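Local coordinates for protein MYB21 (Trichomonas vaginalis, PDB 3OSF) that binds DNA through two Myb-like helix-turn-helix repeats and probably acts as a sequence-specific transcription factor for RNA polymerase II, at residues Q12-E17 with R46-R51. Residues are numbered along the deposited sequence; the frame is centred on the assembly and turned at random.
Sequences QKFTPE and RQCRDR. With nucleotides of chain B; nucleotides of chain C.
F14 and R51 have the nearest CA atoms of the two segments, 7.8 Å apart, where the extended loop leading into helix 16-29 passes one turn of helix 45-56. No backbone hydrogen bond joins the segments; the F14 ring meets R51 as well as the Q47 carbonyl and C48 CA. R51 CG sits 3.6 Å from the centroid of the F14 ring and 11° off its normal, a CH-pi contact over the face. The chi2 bend (64°) carries the R51 chain past F14 in the opposite direction, NE ending beside F14 CB with the guanidinium plane 18° from that of the ring. NH1 of R51 then donates to OP2 of DT6 of chain B (2.9 Å), while NH2 forms a salt bridge with D19. R43 adds a cation-pi contact to F14.

The second link is amide to amide. Q47 NE2 gives a nearly straight bond to Q12 OE1 at 3.0 Å, reaching the acceptor from well above its carbonyl plane. The same NE2 donates to OP2 of DC7 of chain B at 2.7 Å, and N42 O receives the Q12 NE2 end. Backbone amides complete the grip: Q12 N bonds OP1 of DC7 of chain B (2.7 Å), and F14 N bonds OP1 of DT6 of chain B (2.8 Å).

Two successive phosphates of one strand are thus each held from both segments, which fixes the position of helix 45-56 on that strand. R46 lays a guanidinium face over C5 and C6 of DC7 of chain B, and its bond to a guanine O6 is consistent with this helix reading bases in the manner of a Myb recognition helix.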
ATOM      1  N   GLN A  12      -1.000 -15.618  -1.468  1.00 44.28           N
ATOM      2  CA  GLN A  12      -1.742 -15.572  -2.717  1.00 45.19           C
ATOM      3  C   GLN A  12      -1.604 -14.179  -3.338  1.00 42.89           C
ATOM      4  O   GLN A  12      -2.466 -13.333  -3.151  1.00 44.47           O
ATOM      5  CB  GLN A  12      -3.210 -15.872  -2.426  1.00 42.94           C
ATOM      6  CG  GLN A  12      -4.070 -16.173  -3.648  1.00 52.36           C
ATOM      7  CD  GLN A  12      -5.561 -16.181  -3.314  1.00 47.01           C
ATOM      8  OE1 GLN A  12      -5.949 -16.243  -2.141  1.00 40.89           O
ATOM      9  NE2 GLN A  12      -6.401 -16.108  -4.348  1.00 47.13           N
ATOM     10  N   LYS A  13      -0.526 -13.944  -4.075  1.00 41.31           N
ATOM     11  CA  LYS A  13      -0.275 -12.625  -4.660  1.00 43.56           C
ATOM     12  C   LYS A  13      -1.157 -12.323  -5.876  1.00 45.84           C
ATOM     13  O   LYS A  13      -1.422 -13.205  -6.690  1.00 39.67           O
ATOM     14  CB  LYS A  13       1.198 -12.483  -5.053  1.00 44.20           C
ATOM     15  CG  LYS A  13       2.148 -12.400  -3.867  1.00 50.10           C
ATOM     16  CD  LYS A  13       3.547 -11.981  -4.297  1.00 51.96           C
ATOM     17  CE  LYS A  13       4.497 -11.926  -3.109  1.00 48.14           C
ATOM     18  NZ  LYS A  13       5.786 -11.290  -3.502  1.00 54.48           N
ATOM     19  N   PHE A  14      -1.584 -11.068  -6.011  1.00 38.70           N
ATOM     20  CA  PHE A  14      -2.405 -10.673  -7.161  1.00 41.84           C
ATOM     21  C   PHE A  14      -1.601 -10.687  -8.456  1.00 41.91           C
ATOM     22  O   PHE A  14      -0.474 -10.192  -8.509  1.00 42.43           O
ATOM     23  CB  PHE A  14      -3.032  -9.289  -6.956  1.00 35.34           C
ATOM     24  CG  PHE A  14      -4.310  -9.304  -6.171  1.00 38.64           C
ATOM     25  CD1 PHE A  14      -4.304  -9.541  -4.810  1.00 35.87           C
ATOM     26  CD2 PHE A  14      -5.522  -9.044  -6.793  1.00 40.02           C
ATOM     27  CE1 PHE A  14      -5.480  -9.543  -4.094  1.00 34.35           C
ATOM     28  CE2 PHE A  14      -6.695  -9.042  -6.079  1.00 36.76           C
ATOM     29  CZ  PHE A  14      -6.681  -9.289  -4.731  1.00 36.11           C
ATOM     30  N   THR A  15      -2.182 -11.265  -9.498  1.00 40.84           N
ATOM     31  CA  THR A  15      -1.559 -11.237 -10.815  1.00 46.43           C
ATOM     32  C   THR A  15      -2.031  -9.997 -11.571  1.00 42.54           C
ATOM     33  O   THR A  15      -3.004  -9.348 -11.174  1.00 41.30           O
ATOM     34  CB  THR A  15      -1.952 -12.464 -11.651  1.00 44.16           C
ATOM     35  OG1 THR A  15      -3.330 -12.349 -12.017  1.00 43.97           O
ATOM     36  CG2 THR A  15      -1.729 -13.759 -10.865  1.00 42.58           C
ATOM     37  N   PRO A  16      -1.339  -9.662 -12.667  1.00 46.18           N
ATOM     38  CA  PRO A  16      -1.768  -8.509 -13.459  1.00 44.61           C
ATOM     39  C   PRO A  16      -3.219  -8.669 -13.901  1.00 45.91           C
ATOM     40  O   PRO A  16      -3.975  -7.695 -13.930  1.00 49.56           O
ATOM     41  CB  PRO A  16      -0.828  -8.546 -14.664  1.00 46.75           C
ATOM     42  CG  PRO A  16       0.398  -9.235 -14.159  1.00 48.94           C
ATOM     43  CD  PRO A  16      -0.083 -10.252 -13.167  1.00 43.09           C
ATOM     44  N   GLU A  17      -3.605  -9.896 -14.233  1.00 49.89           N
ATOM     45  CA  GLU A  17      -4.976 -10.177 -14.647  1.00 49.21           C
ATOM     46  C   GLU A  17      -5.962  -9.824 -13.533  1.00 45.83           C
ATOM     47  O   GLU A  17      -6.951  -9.126 -13.753  1.00 43.99           O
ATOM     48  CB  GLU A  17      -5.129 -11.645 -15.062  1.00 49.73           C
ATOM     49  CG  GLU A  17      -4.363 -12.027 -16.330  1.00 58.05           C
ATOM     50  CD  GLU A  17      -2.846 -11.895 -16.190  1.00 58.85           C
ATOM     51  OE1 GLU A  17      -2.322 -12.059 -15.065  1.00 55.79           O
ATOM     52  OE2 GLU A  17      -2.175 -11.628 -17.215  1.00 64.11           O
ATOM     53  N   ARG A  46     -11.219  -8.556   2.291  1.00 38.15           N
ATOM     54  CA  ARG A  46      -9.980  -8.009   2.840  1.00 35.63           C
ATOM     55  C   ARG A  46      -8.879  -7.989   1.785  1.00 30.96           C
ATOM     56  O   ARG A  46      -8.156  -7.000   1.654  1.00 32.27           O
ATOM     57  CB  ARG A  46      -9.538  -8.789   4.087  1.00 34.90           C
ATOM     58  CG  ARG A  46      -8.370  -8.151   4.869  1.00 34.88           C
ATOM     59  CD  ARG A  46      -7.043  -8.873   4.599  1.00 31.62           C
ATOM     60  NE  ARG A  46      -5.912  -8.167   5.198  1.00 32.86           N
ATOM     61  CZ  ARG A  46      -5.159  -8.635   6.188  1.00 36.40           C
ATOM     62  NH1 ARG A  46      -5.389  -9.837   6.710  1.00 32.02           N
ATOM     63  NH2 ARG A  46      -4.170  -7.892   6.660  1.00 35.22           N
ATOM     64  N   GLN A  47      -8.752  -9.068   1.026  1.00 29.80           N
ATOM     65  CA  GLN A  47      -7.709  -9.143   0.009  1.00 33.56           C
ATOM     66  C   GLN A  47      -7.860  -8.069  -1.072  1.00 33.52           C
ATOM     67  O   GLN A  47      -6.872  -7.445  -1.456  1.00 29.89           O
ATOM     68  CB  GLN A  47      -7.662 -10.522  -0.644  1.00 32.86           C
ATOM     69  CG  GLN A  47      -7.057 -11.632   0.237  1.00 35.16           C
ATOM     70  CD  GLN A  47      -7.144 -12.990  -0.432  1.00 38.00           C
ATOM     71  OE1 GLN A  47      -8.201 -13.374  -0.938  1.00 34.05           O
ATOM     72  NE2 GLN A  47      -6.025 -13.721  -0.452  1.00 38.07           N
ATOM     73  N   CYS A  48      -9.081  -7.890  -1.577  1.00 29.78           N
ATOM     74  CA  CYS A  48      -9.354  -6.871  -2.594  1.00 30.39           C
ATOM     75  C   CYS A  48      -9.221  -5.469  -2.011  1.00 30.07           C
ATOM     76  O   CYS A  48      -8.668  -4.575  -2.649  1.00 32.82           O
ATOM     77  CB  CYS A  48     -10.754  -7.060  -3.192  1.00 33.33           C
ATOM     78  SG  CYS A  48     -11.006  -8.695  -3.925  1.00 34.11           S
ATOM     79  N   ARG A  49      -9.745  -5.275  -0.810  1.00 28.59           N
ATOM     80  CA  ARG A  49      -9.684  -3.970  -0.169  1.00 32.60           C
ATOM     81  C   ARG A  49      -8.225  -3.530   0.008  1.00 33.27           C
ATOM     82  O   ARG A  49      -7.864  -2.404  -0.342  1.00 26.41           O
ATOM     83  CB  ARG A  49     -10.409  -4.017   1.174  1.00 34.78           C
ATOM     84  CG  ARG A  49     -10.586  -2.662   1.872  1.00 39.05           C
ATOM     85  CD  ARG A  49     -11.362  -2.826   3.172  1.00 40.77           C
ATOM     86  NE  ARG A  49     -10.714  -3.785   4.061  1.00 41.07           N
ATOM     87  CZ  ARG A  49     -11.305  -4.831   4.636  1.00 44.33           C
ATOM     88  NH1 ARG A  49     -12.596  -5.083   4.440  1.00 43.10           N
ATOM     89  NH2 ARG A  49     -10.596  -5.626   5.424  1.00 43.55           N
ATOM     90  N   ASP A  50      -7.396  -4.430   0.548  1.00 29.07           N
ATOM     91  CA  ASP A  50      -5.964  -4.183   0.729  1.00 29.42           C
ATOM     92  C   ASP A  50      -5.236  -3.904  -0.589  1.00 29.59           C
ATOM     93  O   ASP A  50      -4.407  -2.986  -0.675  1.00 24.93           O
ATOM     94  CB  ASP A  50      -5.301  -5.391   1.402  1.00 29.41           C
ATOM     95  CG  ASP A  50      -5.430  -5.371   2.922  1.00 29.98           C
ATOM     96  OD1 ASP A  50      -6.053  -4.436   3.483  1.00 26.35           O
ATOM     97  OD2 ASP A  50      -4.892  -6.309   3.558  1.00 33.99           O
ATOM     98  N   ARG A  51      -5.538  -4.710  -1.606  1.00 23.57           N
ATOM     99  CA  ARG A  51      -4.834  -4.632  -2.871  1.00 28.65           C
ATOM    100  C   ARG A  51      -5.120  -3.282  -3.533  1.00 30.00           C
ATOM    101  O   ARG A  51      -4.224  -2.646  -4.075  1.00 29.26           O
ATOM    102  CB  ARG A  51      -5.237  -5.799  -3.779  1.00 30.69           C
ATOM    103  CG  ARG A  51      -4.504  -5.856  -5.108  1.00 34.37           C
ATOM    104  CD  ARG A  51      -3.001  -6.098  -4.957  1.00 32.33           C
ATOM    105  NE  ARG A  51      -2.312  -5.969  -6.243  1.00 31.20           N
ATOM    106  CZ  ARG A  51      -1.004  -5.748  -6.374  1.00 35.93           C
ATOM    107  NH1 ARG A  51      -0.229  -5.638  -5.305  1.00 31.12           N
ATOM    108  NH2 ARG A  51      -0.462  -5.633  -7.574  1.00 30.86           N
TER
ATOM    109  P    DT B   6       0.068  -8.385  -3.144  1.00 31.51           P
ATOM    110  OP1  DT B   6      -0.392  -9.209  -4.292  1.00 32.39           O
ATOM    111  OP2  DT B   6      -0.552  -7.072  -2.839  1.00 29.63           O
ATOM    112  O5'  DT B   6      -0.041  -9.175  -1.740  1.00 30.60           O
ATOM    113  C5'  DT B   6       0.326 -10.543  -1.675  1.00 38.27           C
ATOM    114  C4'  DT B   6       0.188 -11.163  -0.285  1.00 32.28           C
ATOM    115  O4'  DT B   6       0.977 -10.409   0.645  1.00 32.00           O
ATOM    116  C3'  DT B   6      -1.202 -11.306   0.350  1.00 36.76           C
ATOM    117  O3'  DT B   6      -1.376 -12.719   0.551  1.00 35.74           O
ATOM    118  C2'  DT B   6      -1.109 -10.537   1.670  1.00 31.36           C
ATOM    119  C1'  DT B   6       0.394 -10.523   1.919  1.00 31.01           C
ATOM    120  N1   DT B   6       1.006  -9.362   2.618  1.00 29.83           N
ATOM    121  C2   DT B   6       1.774  -9.629   3.717  1.00 33.48           C
ATOM    122  O2   DT B   6       1.911 -10.770   4.122  1.00 34.72           O
ATOM    123  N3   DT B   6       2.344  -8.519   4.311  1.00 29.44           N
ATOM    124  C4   DT B   6       2.236  -7.203   3.881  1.00 31.00           C
ATOM    125  O4   DT B   6       2.794  -6.279   4.470  1.00 29.32           O
ATOM    126  C5   DT B   6       1.422  -6.994   2.695  1.00 31.06           C
ATOM    127  C7   DT B   6       1.213  -5.605   2.140  1.00 28.65           C
ATOM    128  C6   DT B   6       0.858  -8.071   2.127  1.00 29.75           C
ATOM    129  P    DC B   7      -2.688 -13.450   1.108  1.00 36.28           P
ATOM    130  OP1  DC B   7      -2.598 -14.809   0.532  1.00 37.22           O
ATOM    131  OP2  DC B   7      -3.886 -12.611   0.857  1.00 38.18           O
ATOM    132  O5'  DC B   7      -2.481 -13.518   2.688  1.00 36.38           O
ATOM    133  C5'  DC B   7      -1.451 -14.346   3.229  1.00 38.67           C
ATOM    134  C4'  DC B   7      -1.369 -14.182   4.737  1.00 38.00           C
ATOM    135  O4'  DC B   7      -0.722 -12.920   5.024  1.00 35.97           O
ATOM    136  C3'  DC B   7      -2.697 -14.150   5.498  1.00 39.46           C
ATOM    137  O3'  DC B   7      -2.568 -14.788   6.755  1.00 50.69           O
ATOM    138  C2'  DC B   7      -2.901 -12.665   5.756  1.00 41.56           C
ATOM    139  C1'  DC B   7      -1.456 -12.277   6.044  1.00 36.89           C
ATOM    140  N1   DC B   7      -1.191 -10.816   5.965  1.00 35.26           N
ATOM    141  C2   DC B   7      -0.260 -10.264   6.842  1.00 33.17           C
ATOM    142  O2   DC B   7       0.294 -11.015   7.648  1.00 33.22           O
ATOM    143  N3   DC B   7      -0.005  -8.932   6.778  1.00 32.17           N
ATOM    144  C4   DC B   7      -0.636  -8.180   5.862  1.00 32.26           C
ATOM    145  N4   DC B   7      -0.359  -6.875   5.817  1.00 29.43           N
ATOM    146  C5   DC B   7      -1.586  -8.736   4.959  1.00 33.95           C
ATOM    147  C6   DC B   7      -1.830 -10.048   5.039  1.00 31.66           C
TER
ATOM    148  P    DA C   3     -15.443  -2.400   4.425  1.00 49.08           P
ATOM    149  OP1  DA C   3     -16.025  -1.293   3.620  1.00 47.28           O
ATOM    150  OP2  DA C   3     -15.017  -3.673   3.792  1.00 43.47           O
ATOM    151  O5'  DA C   3     -14.233  -1.787   5.264  1.00 47.36           O
ATOM    152  C5'  DA C   3     -14.549  -0.607   5.968  1.00 41.62           C
ATOM    153  C4'  DA C   3     -13.370  -0.124   6.777  1.00 47.76           C
ATOM    154  O4'  DA C   3     -13.201  -0.971   7.940  1.00 42.54           O
ATOM    155  C3'  DA C   3     -12.052  -0.105   6.006  1.00 38.09           C
ATOM    156  O3'  DA C   3     -11.594   1.225   6.139  1.00 41.28           O
ATOM    157  C2'  DA C   3     -11.210  -1.166   6.722  1.00 39.55           C
ATOM    158  C1'  DA C   3     -11.839  -1.258   8.120  1.00 40.40           C
ATOM    159  N9   DA C   3     -11.734  -2.565   8.782  1.00 35.04           N
ATOM    160  C8   DA C   3     -12.036  -3.794   8.261  1.00 37.55           C
ATOM    161  N7   DA C   3     -11.828  -4.786   9.098  1.00 36.05           N
ATOM    162  C5   DA C   3     -11.371  -4.166  10.250  1.00 35.66           C
ATOM    163  C6   DA C   3     -10.973  -4.660  11.508  1.00 37.34           C
ATOM    164  N6   DA C   3     -10.984  -5.959  11.816  1.00 37.31           N
ATOM    165  N1   DA C   3     -10.557  -3.772  12.438  1.00 35.59           N
ATOM    166  C2   DA C   3     -10.548  -2.481  12.126  1.00 35.41           C
ATOM    167  N3   DA C   3     -10.900  -1.896  10.980  1.00 37.85           N
ATOM    168  C4   DA C   3     -11.309  -2.800  10.073  1.00 35.36           C
TER